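Local structure of uncharacterized protein (Bacillus thuringiensis serovar kurstaki, 4XE8) at residues M10-F15 and S25-K30; H74-S79 and E178-T183; E144-P149 and I189-N194; V206-F211 and A400-R405. The protein binds ADP and, as a bacterial actin-like protein of the ParM type, probably forms nucleotide-dependent cytoskeletal filaments that help segregate plasmid DNA. The protein carries 2 engineered substitutions. All coordinates share one frame; numbering follows the deposited sequence.

Interaction 1. Residues M10-F15 and S25-K30; sequences MLLGGF and SFLNEK
The N-terminal beta hairpin of strands 13-17 and 21-27 brings Gly-13 and Gly-14 against Ser-25 and Phe-26. Gly-14 and Ser-25 form an antiparallel hydrogen-bonded pair: Gly-14 N gives its proton to Ser-25 O at 2.7 Å, and Ser-25 N returns one to Gly-14 O at 3.0 Å. Gly-13 faces Phe-26 as a non-hydrogen-bonded pair with their CA atoms just 4.0 Å apart, a close approach probably eased by the glycine, where a side-chain carbon would also be crowded by Phe-15. Beyond it, Leu-27 N reaches Leu-12 O at 3.0 Å, and a water bridges Leu-12 N and Leu-27 O where the strands part. Phe-26 carries CG between its own backbone N and carbonyl carbon (chi1 70°), while its CD2 meets Leu-11 CD1 obliquely at 4.0 Å; Ala-137 of helix 124-140 touches both residues. Leu-12 and Leu-27 meet more loosely through their CD1 methyls, at 4.2 Å. Ser-25 suits its buried place because its short hydroxyl is hydrogen-bonded, to Ser-35 and Ser-404. With ADP about 10 Å from the Ser-25 side chain, this is the glycine-bearing first hairpin of the actin-like ATPase fold, whose turn in this family reaches the nucleotide phosphates.

Interaction 2. Residues H74-S79 and E178-T183; sequences HVRIIS and EFLDGT
Arg-76 and Glu-178 meet twice, through their backbones and through their charged ends. As an antiparallel hydrogen-bonded pair they exchange two bonds, Arg-76 N to Glu-178 O and Glu-178 N to Arg-76 O, each 2.7 Å. On the face that bears their side chains, Arg-76 NE forms a salt bridge with Glu-178 OE2 at 3.1 Å. The oxygen lies in the guanidinium plane, but NE comes from above the carboxylate, the two planes being 69° apart. A bend at chi3 (-43°) turns the arginine chain into this position.

Leu-180 lies over one face of the guanidinium, its CD1 above the plane and offset toward the rim, with its CD2 3.8 Å from Arg-76 NH2. CD1 also rests over one face of the His-74 ring, 4.1 Å from the centroid, in a CH-pi contact. The one methyl thus serves both flat groups, and Leu-180 N donates to His-74 O at 2.8 Å. On the opposite face of the sheet Val-75 CG1 packs on Phe-179 CD2 at 3.5 Å, side by side.

Further out, His-74 NE2 is hydrogen-bonded to Pro-46 O, which, with the water joining ND1 to Asp-181 OD2, helps set the imidazole's rotation. The nearby aspartate could favour a protonated imidazole. The face of Val-75 and Phe-179 is apolar and packed on helix 124-140, whereas that of Arg-76 and Glu-178 is partly exposed and joined by charge, with water bridging His-74 and Asp-181 at its end.

Interaction 3. Residues E144-P149 and I189-N194; sequences EEVSVP and IKITIN
Glu-144 O takes a hydrogen bond from Lys-190 N at 2.8 Å and starts a parallel pairing of strands 145-151 and 188-197. The Ile-189 CA also leans on this carbonyl, a CA-H...O contact typical of neighbouring strands.

Glu-145 sends its side chain along that of Lys-190, both pointing the same way. Its CG is anti to the backbone N (chi1 169°) and the chain stays extended, bringing OE2 beside the lysine methylenes, 3.3 Å from Lys-190 CD, and into a salt bridge with NZ at 3.5 Å. Lys-190 NZ also has a weak, long ion pair with Glu-174 on the strand beyond. Long, flexible charged chains suit this partly exposed face.

Val-146 turns to the other face, and its backbone works in both directions: N donates to Lys-190 O at 3.1 Å, and O accepts from Thr-192 N at 2.9 Å. Its CG2 touches Ile-189 CG2 loosely. Ser-147 returns to the Lys-190 face, where its small side chain sits beside Thr-192, and its O probably accepts a hydrogen bond from Leu-11 N.

Val-148 closes the series, with N donating to Thr-192 O at 2.6 Å. With CG1 anti to the backbone N (chi1 -173°), CG2 stands beside that N and crosses to Ile-191 CG2 at 3.7 Å. Val-148 O is approached by Ile-193 CG2. Branched residues suit this buried face, since helix 124-140 lies against it through Met-134 and Ala-138.

The result is a sheet with two chemical characters: hydroxyls and a salt bridge probably weakened by solvent on one face, and aliphatic branches on the other, while backbone bonds between the strands hold the two together.

Interaction 4. Residues V206-F211 and A400-R405; sequences VLAILF and AYFTSR
Phe-402 projects from the first turn of helix 402-414 into a hollow formed by the loop 206-211, which is curled like a short piece of helix. Its ring swings out with CG anti to the backbone N (chi1 179°), and the loop meets it on one face, at the edge and at its CZ end. Ala-208 CB sits over the face, 3.9 Å from the ring centroid, in a CH-pi contact; a methyl fits here because the same carbon is already 3.3 Å from Phe-402 O. At the rim, Ile-209 CB lies near the ring plane, and Ile-209 CD1 crosses to Phe-402 CE1 at 3.7 Å. Val-206 fills the end of the hollow, its CG2 running alongside the ring to reach CZ at 4.2 Å. Val-370 of strand 366-370 touches the ring too, while Ile-368 backs Val-206 and Ile-209. The Phe-402 side chain lies about 8 Å from the bound ADP.

Arg-405, one turn further along, lays its CB against Ala-208 CB at 4.0 Å and then bends at chi3 (63°). Its NH2 donates to a water at 2.7 Å, which also lies within hydrogen-bonding distance of Ala-208 O and Phe-211 O. Apolar fit thus seats the ring, while salt bridges from Glu-398 and Asp-212 to the same NH2 probably keep the buried arginine charged and hold its end in place.

From the N terminus, interaction 1 closes the shortest loop, a hairpin with nine residues between its segments. Interaction 2 opens next, at 74-79, and before it closes at 178-183 interaction 3 has opened at 144-149, to close at 189-194; the two therefore cross. Interaction 4 follows in series and joins a loop at 206-211 to the late helix 402-414. Interactions 1, 2 and 3 lie in one sheet: strand 13-17 neighbours 145-151, where Leu-11 N probably bonds Ser-147 O, and Phe-179 packs on Ile-189 between interactions 2 and 3. Ser-25 OG and Ser-404 OG link that sheet to interaction 4, near the nucleotide.

Interaction 1. Residues M10-F15 and S25-K30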
loop_
_atom_site.group_PDB
_atom_site.type_symbol
_atom_site.label_atom_id
_atom_site.label_comp_id
_atom_site.label_asym_id
_atom_site.label_seq_id
_atom_site.Cartn_x
_atom_site.Cartn_y
_atom_site.Cartn_z
ATOM N N MET A 10 4.729 19.807 11.135
ATOM C CA MET A 10 5.050 19.205 9.848
ATOM C C MET A 10 4.840 17.697 9.869
ATOM O O MET A 10 5.329 17.006 10.764
ATOM C CB MET A 10 6.498 19.523 9.465
ATOM C CG MET A 10 7.024 18.722 8.287
ATOM S SD MET A 10 8.811 18.875 8.097
ATOM C CE MET A 10 8.917 19.763 6.547
ATOM N N LEU A 11 4.113 17.193 8.879
ATOM C CA LEU A 11 3.915 15.757 8.734
ATOM C C LEU A 11 4.903 15.187 7.723
ATOM O O LEU A 11 4.949 15.619 6.572
ATOM C CB LEU A 11 2.479 15.445 8.308
ATOM C CG LEU A 11 2.140 13.967 8.110
ATOM C CD1 LEU A 11 2.302 13.197 9.413
ATOM C CD2 LEU A 11 0.730 13.811 7.563
ATOM N N LEU A 12 5.698 14.220 8.169
ATOM C CA LEU A 12 6.696 13.576 7.324
ATOM C C LEU A 12 6.205 12.214 6.857
ATOM O O LEU A 12 6.074 11.297 7.661
ATOM C CB LEU A 12 8.014 13.421 8.082
ATOM C CG LEU A 12 9.049 14.528 7.906
ATOM C CD1 LEU A 12 9.898 14.662 9.161
ATOM C CD2 LEU A 12 9.922 14.235 6.696
ATOM N N GLY A 13 5.938 12.076 5.564
ATOM C CA GLY A 13 5.385 10.834 5.058
ATOM C C GLY A 13 5.812 10.426 3.661
ATOM O O GLY A 13 6.256 11.251 2.860
ATOM N N GLY A 14 5.682 9.133 3.381
ATOM C CA GLY A 14 5.850 8.608 2.039
ATOM C C GLY A 14 4.493 8.159 1.534
ATOM O O GLY A 14 3.728 7.547 2.276
ATOM N N PHE A 15 4.185 8.460 0.277
ATOM C CA PHE A 15 2.841 8.217 -0.236
ATOM C C PHE A 15 2.840 7.313 -1.460
ATOM O O PHE A 15 3.357 7.672 -2.517
ATOM C CB PHE A 15 2.158 9.549 -0.552
ATOM C CG PHE A 15 2.096 10.480 0.626
ATOM C CD1 PHE A 15 1.053 10.399 1.534
ATOM C CD2 PHE A 15 3.091 11.420 0.838
ATOM C CE1 PHE A 15 0.998 11.247 2.625
ATOM C CE2 PHE A 15 3.043 12.269 1.927
ATOM C CZ PHE A 15 1.996 12.182 2.822
ATOM N N SER A 25 3.274 5.953 4.762
ATOM C CA SER A 25 4.172 5.669 5.873
ATOM C C SER A 25 4.678 6.993 6.423
ATOM O O SER A 25 5.274 7.780 5.692
ATOM C CB SER A 25 5.340 4.784 5.433
ATOM O OG SER A 25 4.896 3.487 5.075
ATOM N N PHE A 26 4.434 7.244 7.705
ATOM C CA PHE A 26 4.795 8.529 8.294
ATOM C C PHE A 26 5.495 8.381 9.641
ATOM O O PHE A 26 5.432 7.329 10.276
ATOM C CB PHE A 26 3.549 9.411 8.448
ATOM C CG PHE A 26 2.593 8.934 9.507
ATOM C CD1 PHE A 26 1.655 7.954 9.223
ATOM C CD2 PHE A 26 2.631 9.465 10.786
ATOM C CE1 PHE A 26 0.777 7.511 10.195
ATOM C CE2 PHE A 26 1.757 9.025 11.762
ATOM C CZ PHE A 26 0.828 8.048 11.465
ATOM N N LEU A 27 6.162 9.448 10.067
ATOM C CA LEU A 27 6.778 9.496 11.387
ATOM C C LEU A 27 5.762 9.888 12.451
ATOM O O LEU A 27 5.177 10.969 12.387
ATOM C CB LEU A 27 7.945 10.485 11.403
ATOM C CG LEU A 27 9.292 9.987 10.882
ATOM C CD1 LEU A 27 10.382 11.008 11.177
ATOM C CD2 LEU A 27 9.625 8.643 11.503
ATOM N N ASN A 28 5.546 9.014 13.428
ATOM C CA ASN A 28 4.662 9.349 14.535
ATOM C C ASN A 28 5.396 10.190 15.574
ATOM O O ASN A 28 6.545 10.581 15.360
ATOM C CB ASN A 28 4.072 8.087 15.176
ATOM C CG ASN A 28 5.133 7.106 15.644
ATOM O OD1 ASN A 28 6.308 7.449 15.781
ATOM N ND2 ASN A 28 4.717 5.870 15.897
ATOM N N GLU A 29 4.736 10.461 16.693
ATOM C CA GLU A 29 5.284 11.353 17.711
ATOM C C GLU A 29 6.547 10.797 18.362
ATOM O O GLU A 29 7.424 11.558 18.772
ATOM C CB GLU A 29 4.229 11.641 18.780
ATOM C CG GLU A 29 2.981 12.312 18.233
ATOM C CD GLU A 29 1.995 12.691 19.317
ATOM O OE1 GLU A 29 0.812 12.300 19.210
ATOM O OE2 GLU A 29 2.399 13.382 20.277
ATOM N N LYS A 30 6.645 9.474 18.450
ATOM C CA LYS A 30 7.827 8.846 19.031
ATOM C C LYS A 30 8.886 8.564 17.968
ATOM O O LYS A 30 9.769 7.728 18.162
ATOM C CB LYS A 30 7.449 7.558 19.768
ATOM C CG LYS A 30 6.670 6.554 18.934
ATOM C CD LYS A 30 6.388 5.288 19.734
ATOM C CE LYS A 30 5.497 4.325 18.962
ATOM N NZ LYS A 30 6.130 3.854 17.697
HETATM O O HOH W 1 5.927 13.265 10.795
#

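Interaction 2. Residues H74-S79 and E178-T183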
loop_
_atom_site.group_PDB
_atom_site.type_symbol
_atom_site.label_atom_id
_atom_site.label_comp_id
_atom_site.label_asym_id
_atom_site.label_seq_id
_atom_site.Cartn_x
_atom_site.Cartn_y
_atom_site.Cartn_z
ATOM N N HIS A 74 -15.982 9.861 7.253
ATOM C CA HIS A 74 -16.952 10.799 6.704
ATOM C C HIS A 74 -16.374 12.200 6.844
ATOM O O HIS A 74 -16.450 12.804 7.913
ATOM C CB HIS A 74 -18.294 10.675 7.430
ATOM C CG HIS A 74 -19.382 11.529 6.856
ATOM N ND1 HIS A 74 -20.622 11.644 7.446
ATOM C CD2 HIS A 74 -19.421 12.303 5.746
ATOM C CE1 HIS A 74 -21.377 12.455 6.727
ATOM N NE2 HIS A 74 -20.674 12.870 5.690
ATOM N N VAL A 75 -15.784 12.709 5.769
ATOM C CA VAL A 75 -15.023 13.951 5.848
ATOM C C VAL A 75 -15.498 15.037 4.886
ATOM O O VAL A 75 -15.999 14.749 3.801
ATOM C CB VAL A 75 -13.521 13.699 5.580
ATOM C CG1 VAL A 75 -12.923 12.836 6.677
ATOM C CG2 VAL A 75 -13.319 13.053 4.218
ATOM N N ARG A 76 -15.336 16.288 5.304
ATOM C CA ARG A 76 -15.527 17.426 4.415
ATOM C C ARG A 76 -14.162 17.906 3.942
ATOM O O ARG A 76 -13.250 18.088 4.749
ATOM C CB ARG A 76 -16.276 18.562 5.114
ATOM C CG ARG A 76 -16.628 19.719 4.188
ATOM C CD ARG A 76 -17.050 20.957 4.966
ATOM N NE ARG A 76 -17.947 20.631 6.069
ATOM C CZ ARG A 76 -19.234 20.331 5.925
ATOM N NH1 ARG A 76 -19.785 20.314 4.719
ATOM N NH2 ARG A 76 -19.971 20.048 6.991
ATOM N N ILE A 77 -14.016 18.105 2.637
ATOM C CA ILE A 77 -12.724 18.492 2.084
ATOM C C ILE A 77 -12.802 19.793 1.292
ATOM O O ILE A 77 -13.558 19.905 0.327
ATOM C CB ILE A 77 -12.148 17.386 1.182
ATOM C CG1 ILE A 77 -12.017 16.078 1.965
ATOM C CG2 ILE A 77 -10.802 17.809 0.617
ATOM C CD1 ILE A 77 -11.387 14.952 1.176
ATOM N N ILE A 78 -12.011 20.775 1.708
ATOM C CA ILE A 78 -11.951 22.056 1.017
ATOM C C ILE A 78 -10.584 22.232 0.366
ATOM O O ILE A 78 -9.580 22.441 1.048
ATOM C CB ILE A 78 -12.228 23.224 1.976
ATOM C CG1 ILE A 78 -13.639 23.105 2.555
ATOM C CG2 ILE A 78 -12.046 24.556 1.262
ATOM C CD1 ILE A 78 -13.886 23.992 3.757
ATOM N N SER A 79 -10.552 22.138 -0.959
ATOM C CA SER A 79 -9.299 22.174 -1.702
ATOM C C SER A 79 -9.510 22.697 -3.117
ATOM O O SER A 79 -10.513 22.382 -3.759
ATOM C CB SER A 79 -8.668 20.779 -1.745
ATOM O OG SER A 79 -7.590 20.725 -2.664
ATOM N N GLU A 178 -12.186 18.039 7.284
ATOM C CA GLU A 178 -12.976 18.050 8.508
ATOM C C GLU A 178 -13.668 16.709 8.715
ATOM O O GLU A 178 -14.407 16.248 7.848
ATOM C CB GLU A 178 -14.017 19.171 8.467
ATOM C CG GLU A 178 -13.436 20.557 8.237
ATOM C CD GLU A 178 -14.508 21.604 7.984
ATOM O OE1 GLU A 178 -14.152 22.742 7.612
ATOM O OE2 GLU A 178 -15.705 21.285 8.154
ATOM N N PHE A 179 -13.429 16.086 9.864
ATOM C CA PHE A 179 -14.081 14.822 10.189
ATOM C C PHE A 179 -15.478 15.060 10.750
ATOM O O PHE A 179 -15.650 15.767 11.744
ATOM C CB PHE A 179 -13.241 14.021 11.182
ATOM C CG PHE A 179 -11.918 13.572 10.632
ATOM C CD1 PHE A 179 -10.792 14.367 10.761
ATOM C CD2 PHE A 179 -11.801 12.351 9.989
ATOM C CE1 PHE A 179 -9.574 13.954 10.256
ATOM C CE2 PHE A 179 -10.586 11.932 9.482
ATOM C CZ PHE A 179 -9.471 12.735 9.616
ATOM N N LEU A 180 -16.474 14.466 10.104
ATOM C CA LEU A 180 -17.865 14.645 10.502
ATOM C C LEU A 180 -18.362 13.445 11.300
ATOM O O LEU A 180 -19.493 13.430 11.786
ATOM C CB LEU A 180 -18.741 14.868 9.269
ATOM C CG LEU A 180 -18.254 15.995 8.357
ATOM C CD1 LEU A 180 -19.086 16.075 7.087
ATOM C CD2 LEU A 180 -18.272 17.322 9.101
ATOM N N ASP A 181 -17.499 12.443 11.433
ATOM C CA ASP A 181 -17.830 11.224 12.157
ATOM C C ASP A 181 -16.544 10.497 12.537
ATOM O O ASP A 181 -15.450 10.925 12.169
ATOM C CB ASP A 181 -18.731 10.321 11.310
ATOM C CG ASP A 181 -19.599 9.400 12.150
ATOM O OD1 ASP A 181 -19.129 8.928 13.207
ATOM O OD2 ASP A 181 -20.756 9.148 11.751
ATOM N N GLY A 182 -16.676 9.404 13.280
ATOM C CA GLY A 182 -15.534 8.574 13.613
ATOM C C GLY A 182 -14.702 9.069 14.780
ATOM O O GLY A 182 -15.105 9.973 15.513
ATOM N N THR A 183 -13.529 8.463 14.936
ATOM C CA THR A 183 -12.626 8.733 16.052
ATOM C C THR A 183 -12.265 10.208 16.190
ATOM O O THR A 183 -12.080 10.712 17.297
ATOM C CB THR A 183 -11.318 7.930 15.901
ATOM O OG1 THR A 183 -11.613 6.617 15.409
ATOM C CG2 THR A 183 -10.585 7.829 17.232
HETATM O O HOH W 2 -14.082 10.090 9.970
HETATM O O HOH W 3 -21.590 9.230 9.157
#

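Interaction 3. Residues E144-P149 and I189-N194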
loop_
_atom_site.group_PDB
_atom_site.type_symbol
_atom_site.label_atom_id
_atom_site.label_comp_id
_atom_site.label_asym_id
_atom_site.label_seq_id
_atom_site.Cartn_x
_atom_site.Cartn_y
_atom_site.Cartn_z
ATOM N N GLU A 144 -3.150 19.966 14.212
ATOM C CA GLU A 144 -4.306 20.446 13.462
ATOM C C GLU A 144 -3.884 21.166 12.187
ATOM O O GLU A 144 -4.683 21.348 11.277
ATOM C CB GLU A 144 -5.160 21.374 14.325
ATOM C CG GLU A 144 -5.569 20.777 15.662
ATOM C CD GLU A 144 -6.338 21.758 16.521
ATOM O OE1 GLU A 144 -6.793 22.789 15.981
ATOM O OE2 GLU A 144 -6.486 21.501 17.734
ATOM N N GLU A 145 -2.626 21.580 12.125
ATOM C CA GLU A 145 -2.115 22.256 10.942
ATOM C C GLU A 145 -0.731 21.730 10.599
ATOM O O GLU A 145 0.223 21.925 11.346
ATOM C CB GLU A 145 -2.086 23.777 11.145
ATOM C CG GLU A 145 -1.327 24.530 10.051
ATOM C CD GLU A 145 -1.462 26.038 10.173
ATOM O OE1 GLU A 145 -1.202 26.569 11.270
ATOM O OE2 GLU A 145 -1.837 26.694 9.177
ATOM N N VAL A 146 -0.633 21.063 9.454
ATOM C CA VAL A 146 0.615 20.433 9.046
ATOM C C VAL A 146 1.060 20.836 7.644
ATOM O O VAL A 146 0.262 20.864 6.707
ATOM C CB VAL A 146 0.504 18.895 9.106
ATOM C CG1 VAL A 146 0.609 18.415 10.550
ATOM C CG2 VAL A 146 -0.794 18.419 8.469
ATOM N N SER A 147 2.339 21.168 7.511
ATOM C CA SER A 147 2.941 21.305 6.196
ATOM C C SER A 147 3.420 19.923 5.768
ATOM O O SER A 147 4.107 19.236 6.525
ATOM C CB SER A 147 4.093 22.310 6.207
ATOM O OG SER A 147 5.099 21.926 7.125
ATOM N N VAL A 148 3.038 19.504 4.567
ATOM C CA VAL A 148 3.334 18.148 4.124
ATOM C C VAL A 148 4.170 18.127 2.851
ATOM O O VAL A 148 3.629 18.198 1.746
ATOM C CB VAL A 148 2.039 17.342 3.883
ATOM C CG1 VAL A 148 2.366 15.886 3.595
ATOM C CG2 VAL A 148 1.116 17.450 5.088
ATOM N N PRO A 149 5.500 18.036 3.002
ATOM C CA PRO A 149 6.362 17.833 1.834
ATOM C C PRO A 149 6.039 16.492 1.187
ATOM O O PRO A 149 6.105 15.461 1.856
ATOM C CB PRO A 149 7.776 17.853 2.423
ATOM C CG PRO A 149 7.592 17.485 3.861
ATOM C CD PRO A 149 6.266 18.063 4.259
ATOM N N ILE A 189 -8.353 19.649 10.107
ATOM C CA ILE A 189 -6.929 19.623 9.793
ATOM C C ILE A 189 -6.618 20.411 8.528
ATOM O O ILE A 189 -7.229 20.195 7.483
ATOM C CB ILE A 189 -6.423 18.183 9.633
ATOM C CG1 ILE A 189 -6.429 17.485 10.992
ATOM C CG2 ILE A 189 -5.018 18.169 9.050
ATOM C CD1 ILE A 189 -6.911 16.068 10.949
ATOM N N LYS A 190 -5.667 21.334 8.638
ATOM C CA LYS A 190 -5.280 22.187 7.520
ATOM C C LYS A 190 -3.951 21.718 6.923
ATOM O O LYS A 190 -2.892 21.889 7.522
ATOM C CB LYS A 190 -5.193 23.649 7.971
ATOM C CG LYS A 190 -4.735 24.599 6.885
ATOM C CD LYS A 190 -4.550 26.004 7.427
ATOM C CE LYS A 190 -3.853 26.907 6.415
ATOM N NZ LYS A 190 -3.875 28.344 6.838
ATOM N N ILE A 191 -4.022 21.118 5.737
ATOM C CA ILE A 191 -2.850 20.555 5.072
ATOM C C ILE A 191 -2.225 21.541 4.089
ATOM O O ILE A 191 -2.918 22.108 3.244
ATOM C CB ILE A 191 -3.219 19.260 4.321
ATOM C CG1 ILE A 191 -3.828 18.241 5.288
ATOM C CG2 ILE A 191 -2.003 18.678 3.621
ATOM C CD1 ILE A 191 -4.555 17.099 4.597
ATOM N N THR A 192 -0.916 21.747 4.201
ATOM C CA THR A 192 -0.203 22.636 3.288
ATOM C C THR A 192 0.916 21.902 2.555
ATOM O O THR A 192 1.846 21.388 3.176
ATOM C CB THR A 192 0.397 23.846 4.026
ATOM O OG1 THR A 192 -0.656 24.636 4.592
ATOM C CG2 THR A 192 1.207 24.703 3.068
ATOM N N ILE A 193 0.819 21.857 1.231
ATOM C CA ILE A 193 1.839 21.212 0.414
ATOM C C ILE A 193 2.566 22.232 -0.458
ATOM O O ILE A 193 2.028 22.703 -1.460
ATOM C CB ILE A 193 1.237 20.113 -0.483
ATOM C CG1 ILE A 193 0.399 19.141 0.352
ATOM C CG2 ILE A 193 2.336 19.370 -1.227
ATOM C CD1 ILE A 193 -0.232 18.025 -0.454
ATOM N N ASN A 194 3.791 22.568 -0.066
ATOM C CA ASN A 194 4.596 23.554 -0.780
ATOM C C ASN A 194 5.516 22.914 -1.808
ATOM O O ASN A 194 5.651 23.399 -2.933
ATOM C CB ASN A 194 5.442 24.365 0.202
ATOM C CG ASN A 194 4.606 25.114 1.214
ATOM O OD1 ASN A 194 3.671 25.831 0.858
ATOM N ND2 ASN A 194 4.939 24.953 2.490
#

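Interaction 4. Residues V206-F211 and A400-R405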
loop_
_atom_site.group_PDB
_atom_site.type_symbol
_atom_site.label_atom_id
_atom_site.label_comp_id
_atom_site.label_asym_id
_atom_site.label_seq_id
_atom_site.Cartn_x
_atom_site.Cartn_y
_atom_site.Cartn_z
ATOM N N VAL A 206 14.273 2.302 -3.421
ATOM C CA VAL A 206 14.778 1.071 -2.823
ATOM C C VAL A 206 15.300 1.259 -1.393
ATOM O O VAL A 206 15.726 0.298 -0.751
ATOM C CB VAL A 206 15.901 0.468 -3.701
ATOM C CG1 VAL A 206 17.243 1.125 -3.403
ATOM C CG2 VAL A 206 15.980 -1.031 -3.513
ATOM N N LEU A 207 15.239 2.488 -0.889
ATOM C CA LEU A 207 15.834 2.834 0.406
ATOM C C LEU A 207 15.394 1.951 1.576
ATOM O O LEU A 207 16.140 1.784 2.541
ATOM C CB LEU A 207 15.534 4.293 0.746
ATOM C CG LEU A 207 16.379 5.342 0.021
ATOM C CD1 LEU A 207 15.921 6.738 0.401
ATOM C CD2 LEU A 207 17.859 5.155 0.327
ATOM N N ALA A 208 14.194 1.385 1.492
ATOM C CA ALA A 208 13.662 0.583 2.590
ATOM C C ALA A 208 14.305 -0.800 2.674
ATOM O O ALA A 208 14.053 -1.548 3.618
ATOM C CB ALA A 208 12.150 0.450 2.464
ATOM N N ILE A 209 15.133 -1.142 1.691
ATOM C CA ILE A 209 15.796 -2.443 1.686
ATOM C C ILE A 209 17.015 -2.438 2.603
ATOM O O ILE A 209 17.497 -3.496 3.013
ATOM C CB ILE A 209 16.231 -2.866 0.259
ATOM C CG1 ILE A 209 16.363 -4.388 0.163
ATOM C CG2 ILE A 209 17.536 -2.193 -0.145
ATOM C CD1 ILE A 209 15.065 -5.126 0.410
ATOM N N LEU A 210 17.499 -1.244 2.937
ATOM C CA LEU A 210 18.718 -1.110 3.729
ATOM C C LEU A 210 18.513 -0.330 5.021
ATOM O O LEU A 210 19.237 -0.535 5.996
ATOM C CB LEU A 210 19.814 -0.434 2.903
ATOM C CG LEU A 210 20.440 -1.254 1.777
ATOM C CD1 LEU A 210 21.495 -0.438 1.047
ATOM C CD2 LEU A 210 21.035 -2.545 2.322
ATOM N N PHE A 211 17.532 0.567 5.034
ATOM C CA PHE A 211 17.389 1.491 6.152
ATOM C C PHE A 211 16.023 1.441 6.826
ATOM O O PHE A 211 15.003 1.159 6.196
ATOM C CB PHE A 211 17.679 2.919 5.685
ATOM C CG PHE A 211 19.046 3.089 5.092
ATOM C CD1 PHE A 211 20.157 3.229 5.906
ATOM C CD2 PHE A 211 19.224 3.095 3.719
ATOM C CE1 PHE A 211 21.421 3.380 5.362
ATOM C CE2 PHE A 211 20.485 3.244 3.168
ATOM C CZ PHE A 211 21.584 3.387 3.992
ATOM N N ALA A 400 4.971 -5.188 2.647
ATOM C CA ALA A 400 3.814 -4.612 1.969
ATOM C C ALA A 400 3.947 -3.101 1.813
ATOM O O ALA A 400 3.495 -2.526 0.823
ATOM C CB ALA A 400 2.535 -4.954 2.719
ATOM N N TYR A 401 4.575 -2.460 2.792
ATOM C CA TYR A 401 4.735 -1.015 2.765
ATOM C C TYR A 401 6.147 -0.594 2.378
ATOM O O TYR A 401 6.582 0.502 2.717
ATOM C CB TYR A 401 4.368 -0.418 4.123
ATOM C CG TYR A 401 2.885 -0.428 4.392
ATOM C CD1 TYR A 401 2.072 0.598 3.926
ATOM C CD2 TYR A 401 2.293 -1.468 5.094
ATOM C CE1 TYR A 401 0.713 0.593 4.157
ATOM C CE2 TYR A 401 0.930 -1.482 5.331
ATOM C CZ TYR A 401 0.146 -0.449 4.860
ATOM O OH TYR A 401 -1.210 -0.452 5.091
ATOM N N PHE A 402 6.848 -1.463 1.656
ATOM C CA PHE A 402 8.234 -1.209 1.270
ATOM C C PHE A 402 8.395 0.113 0.526
ATOM O O PHE A 402 9.250 0.929 0.870
ATOM C CB PHE A 402 8.760 -2.354 0.402
ATOM C CG PHE A 402 10.174 -2.162 -0.070
ATOM C CD1 PHE A 402 11.238 -2.596 0.702
ATOM C CD2 PHE A 402 10.440 -1.560 -1.292
ATOM C CE1 PHE A 402 12.538 -2.430 0.272
ATOM C CE2 PHE A 402 11.742 -1.387 -1.725
ATOM C CZ PHE A 402 12.791 -1.822 -0.942
ATOM N N THR A 403 7.567 0.314 -0.492
ATOM C CA THR A 403 7.683 1.477 -1.359
ATOM C C THR A 403 7.384 2.782 -0.621
ATOM O O THR A 403 8.133 3.752 -0.738
ATOM C CB THR A 403 6.752 1.348 -2.575
ATOM O OG1 THR A 403 7.196 0.260 -3.395
ATOM C CG2 THR A 403 6.764 2.625 -3.398
ATOM N N SER A 404 6.295 2.803 0.143
ATOM C CA SER A 404 5.937 3.997 0.899
ATOM C C SER A 404 6.969 4.271 1.991
ATOM O O SER A 404 7.258 5.426 2.305
ATOM C CB SER A 404 4.539 3.861 1.508
ATOM O OG SER A 404 4.504 2.839 2.487
ATOM N N ARG A 405 7.528 3.207 2.562
ATOM C CA ARG A 405 8.601 3.351 3.542
ATOM C C ARG A 405 9.854 3.925 2.886
ATOM O O ARG A 405 10.555 4.741 3.483
ATOM C CB ARG A 405 8.914 2.010 4.211
ATOM C CG ARG A 405 7.912 1.616 5.289
ATOM C CD ARG A 405 8.026 0.144 5.652
ATOM N NE ARG A 405 9.330 -0.180 6.224
ATOM C CZ ARG A 405 9.648 -0.002 7.502
ATOM N NH1 ARG A 405 8.755 0.500 8.344
ATOM N NH2 ARG A 405 10.858 -0.323 7.936
HETATM O O HOH W 4 12.829 -0.906 6.161
#